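Catechol 2,3-dioxygenase (Pseudomonas sp. KL28, PDB 3HPY) probably cleaves the catechol ring with molecular oxygen at the bond adjacent to the hydroxyl-bearing carbons, using non-haem iron(II), to yield 2-hydroxy-6-oxohexa-2,4-dienoate in aromatic hydrocarbon breakdown. Local coordinates at residues C[137-140]-C[141-145]; C[231-234]-C[235-239]. All coordinates share one frame; numbering follows the deposited sequence.

Contact 1 (137-145) is a turn in the loop that joins strand 117-121 to strand 151-159, and contact 2 (231-239) is the end of helix 224-236. Within one chain their centres lie 20 Å apart and their nearest atoms about 6 Å apart, without touching. Between chains they do meet: W139 NE1 is hydrogen-bonded to D232 OD2 of the second subunit, so the two regions form part of an interface of the homotetramer. Contact 1 is remote from the catalytic iron. Contact 2 is nearer: the side chain of M234 lies about 8 Å from that of the iron ligand E267 and about 12 Å from the iron.

Contact 1. Residues C[137-140]-C[141-145]; sequences APWN and AQREH
R143 lays its side chain over the indole of W139, four residues earlier in the same loop. CB of R143 starts over the backbone, 3.3 Å from N140 O. With CG anti to the backbone N (chi1 -170°) the chain runs on extended to CD, which packs at 3.7 Å on CB of W139; a bend at chi3 (72°) then swings the head across the ring. NE settles 3.4 Å from W139 CD2, and NH1 lies above CD1 and NE1. CZ stands 3.3 Å from the centroid of the five-membered ring, almost on its normal, while NH2 comes down over CE2 at 3.1 Å. Guanidinium and indole planes differ by 8°, so this is a flat cation-pi stack. The stack sits on a short turn within the long loop from strand 117-121 to strand 151-159 of this extradiol dioxygenase: N140 O accepts R143 N at 2.9 Å, and A141 O and Q142 O take the N-H groups of E144 and H145 in the same three-residue step. E144 sends OE2 obliquely toward CZ3 of W139, 3.4 Å away, its carboxylate nearly perpendicular to the ring, while OE1 forms a salt bridge with R229 of the second subunit. W48 of the same chain packs against both W139 and R143.

Contact 2. Residues C[231-234]-C[235-239]; sequences GDIM and SMNEV
M234 and V239 meet where helix 224-236 ends. CB of M234 packs 4.0 Å from CB of V239. CG2 of V239 also comes close to the M234 backbone, 3.3 Å from M234 O. V239 has CG1 anti to its backbone N (chi1 179°), which leaves CG2 beside that N and turned onto the M234 carbonyl. The chain of M234 is fully extended beyond CG and leads away from the turn, and the side chain packs on I256 and A258 of strand 254-259 and on F266 and T268 of strand 265-270. The main chain closes here in a Schellman motif. V239 N binds M234 O at 2.7 Å, and inside that bond E238 N is hydrogen-bonded to S235 O at 2.9 Å. E238, with its positive phi of 48°, is the C-prime residue that reverses the chain. M234 O also receives a weak bond from N237 N, whose stronger one goes to I233 O. Along with that bond, the N237 side chain runs alongside that of I233, one turn on. In the last helical turn S235 N and M236 N keep the regular helical bonds to G231 O and D232 O. M236 drapes its CG over that second carbonyl, 3.2 Å from D232 O, before a bend at chi3 turns its methyl aside. The polar tips of D232 and S235 are satisfied across a subunit interface: D232 OD2 forms a salt bridge with R247 of the fourth subunit, while S235 OG is hydrogen-bonded to Y295 O and Q291 NE2 of the fourth. F25 of helix 19-29 packs against V239 from the same chain.

Contact 1. Residues C[137-140]-C[141-145]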
# COMPACT_ATOMS: atom_id res chain seq x y z
N ALA C 137 -21.14 -1.43 6.04
CA ALA C 137 -20.13 -0.98 5.08
C ALA C 137 -18.77 -1.38 5.65
O ALA C 137 -18.66 -1.74 6.83
CB ALA C 137 -20.21 0.52 4.91
N PRO C 138 -17.72 -1.33 4.82
CA PRO C 138 -16.37 -1.69 5.27
C PRO C 138 -15.82 -0.70 6.31
O PRO C 138 -14.99 -1.04 7.15
CB PRO C 138 -15.56 -1.69 3.97
CG PRO C 138 -16.25 -0.64 3.16
CD PRO C 138 -17.71 -0.97 3.39
N TRP C 139 -16.30 0.54 6.23
CA TRP C 139 -15.88 1.60 7.15
C TRP C 139 -16.77 2.84 6.97
O TRP C 139 -17.73 2.82 6.20
CB TRP C 139 -14.42 2.00 6.89
CG TRP C 139 -14.11 2.27 5.44
CD1 TRP C 139 -13.74 1.36 4.50
CD2 TRP C 139 -14.22 3.53 4.75
NE1 TRP C 139 -13.60 1.97 3.27
CE2 TRP C 139 -13.89 3.30 3.40
CE3 TRP C 139 -14.56 4.84 5.15
CZ2 TRP C 139 -13.89 4.32 2.44
CZ3 TRP C 139 -14.56 5.85 4.19
CH2 TRP C 139 -14.22 5.59 2.85
N ASN C 140 -16.43 3.92 7.67
CA ASN C 140 -17.20 5.15 7.58
C ASN C 140 -16.28 6.33 7.88
O ASN C 140 -15.07 6.16 8.03
CB ASN C 140 -18.35 5.12 8.59
CG ASN C 140 -17.87 5.20 10.02
OD1 ASN C 140 -16.78 4.73 10.34
ND2 ASN C 140 -18.68 5.79 10.88
N ALA C 141 -16.85 7.53 7.97
CA ALA C 141 -16.08 8.74 8.24
C ALA C 141 -15.20 8.62 9.48
O ALA C 141 -14.16 9.27 9.56
CB ALA C 141 -17.02 9.92 8.39
N GLN C 142 -15.61 7.80 10.43
CA GLN C 142 -14.83 7.62 11.65
C GLN C 142 -13.39 7.22 11.32
O GLN C 142 -12.46 7.66 11.99
CB GLN C 142 -15.47 6.55 12.55
CG GLN C 142 -16.85 6.93 13.10
CD GLN C 142 -17.50 5.81 13.91
OE1 GLN C 142 -17.87 4.77 13.37
NE2 GLN C 142 -17.64 6.02 15.22
N ARG C 143 -13.22 6.41 10.28
CA ARG C 143 -11.91 5.91 9.85
C ARG C 143 -10.98 7.02 9.38
O ARG C 143 -9.76 6.84 9.32
CB ARG C 143 -12.08 4.90 8.71
CG ARG C 143 -10.80 4.15 8.37
CD ARG C 143 -10.95 3.23 7.15
NE ARG C 143 -11.04 3.97 5.89
CZ ARG C 143 -10.80 3.44 4.70
NH1 ARG C 143 -10.45 2.17 4.59
NH2 ARG C 143 -10.89 4.18 3.60
N GLU C 144 -11.54 8.17 9.06
CA GLU C 144 -10.73 9.27 8.57
C GLU C 144 -10.59 10.40 9.57
O GLU C 144 -10.00 11.44 9.26
CB GLU C 144 -11.34 9.79 7.27
CG GLU C 144 -11.57 8.69 6.25
CD GLU C 144 -12.18 9.18 4.97
OE1 GLU C 144 -11.46 9.80 4.16
OE2 GLU C 144 -13.40 8.97 4.76
N HIS C 145 -11.13 10.21 10.76
CA HIS C 145 -11.05 11.23 11.80
C HIS C 145 -9.75 11.04 12.54
O HIS C 145 -9.62 10.14 13.38
CB HIS C 145 -12.23 11.11 12.76
CG HIS C 145 -12.25 12.15 13.83
ND1 HIS C 145 -12.51 13.48 13.57
CD2 HIS C 145 -12.06 12.06 15.17
CE1 HIS C 145 -12.49 14.16 14.71
NE2 HIS C 145 -12.22 13.32 15.69

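Contact 2. Residues C[231-234]-C[235-239]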
# COMPACT_ATOMS: atom_id res chain seq x y z
N GLY C 231 1.93 9.18 10.52
CA GLY C 231 3.11 10.03 10.60
C GLY C 231 2.81 11.45 10.15
O GLY C 231 3.19 12.41 10.84
N ASP C 232 2.14 11.59 9.01
CA ASP C 232 1.80 12.93 8.51
C ASP C 232 0.93 13.66 9.51
O ASP C 232 1.16 14.83 9.81
CB ASP C 232 1.03 12.86 7.18
CG ASP C 232 1.79 12.18 6.09
OD1 ASP C 232 3.03 12.32 6.05
OD2 ASP C 232 1.15 11.50 5.26
N ILE C 233 -0.08 12.96 10.03
CA ILE C 233 -0.97 13.57 11.00
C ILE C 233 -0.19 14.00 12.24
O ILE C 233 -0.43 15.07 12.80
CB ILE C 233 -2.12 12.61 11.37
CG1 ILE C 233 -2.93 12.30 10.10
CG2 ILE C 233 -3.03 13.25 12.41
CD1 ILE C 233 -3.96 11.20 10.27
N MET C 234 0.77 13.18 12.67
CA MET C 234 1.57 13.55 13.83
C MET C 234 2.30 14.87 13.59
O MET C 234 2.34 15.73 14.47
CB MET C 234 2.58 12.44 14.14
CG MET C 234 1.94 11.19 14.72
SD MET C 234 3.11 9.87 14.92
CE MET C 234 2.01 8.59 15.47
N SER C 235 2.87 15.04 12.40
CA SER C 235 3.60 16.26 12.07
C SER C 235 2.70 17.47 11.98
O SER C 235 3.03 18.55 12.49
CB SER C 235 4.36 16.09 10.75
OG SER C 235 5.07 17.27 10.43
N MET C 236 1.56 17.31 11.32
CA MET C 236 0.61 18.39 11.18
C MET C 236 0.19 18.92 12.55
O MET C 236 -0.13 20.10 12.68
CB MET C 236 -0.62 17.91 10.40
CG MET C 236 -0.33 17.49 8.96
SD MET C 236 -1.73 16.63 8.16
CE MET C 236 -2.51 17.98 7.25
N ASN C 237 0.19 18.06 13.56
CA ASN C 237 -0.19 18.49 14.90
C ASN C 237 1.02 18.66 15.82
O ASN C 237 0.88 18.68 17.05
CB ASN C 237 -1.19 17.52 15.52
CG ASN C 237 -2.50 17.48 14.78
OD1 ASN C 237 -2.64 16.74 13.80
ND2 ASN C 237 -3.46 18.28 15.22
N GLU C 238 2.19 18.79 15.21
CA GLU C 238 3.44 18.98 15.94
C GLU C 238 3.65 18.00 17.08
O GLU C 238 4.16 18.35 18.14
CB GLU C 238 3.53 20.43 16.44
CG GLU C 238 3.64 21.45 15.30
CD GLU C 238 3.99 22.86 15.77
OE1 GLU C 238 4.18 23.73 14.90
OE2 GLU C 238 4.08 23.09 16.99
N VAL C 239 3.24 16.75 16.85
CA VAL C 239 3.38 15.69 17.84
C VAL C 239 4.81 15.17 17.82
O VAL C 239 5.33 14.83 16.76
CB VAL C 239 2.46 14.51 17.51
CG1 VAL C 239 2.64 13.42 18.56
CG2 VAL C 239 1.01 14.96 17.44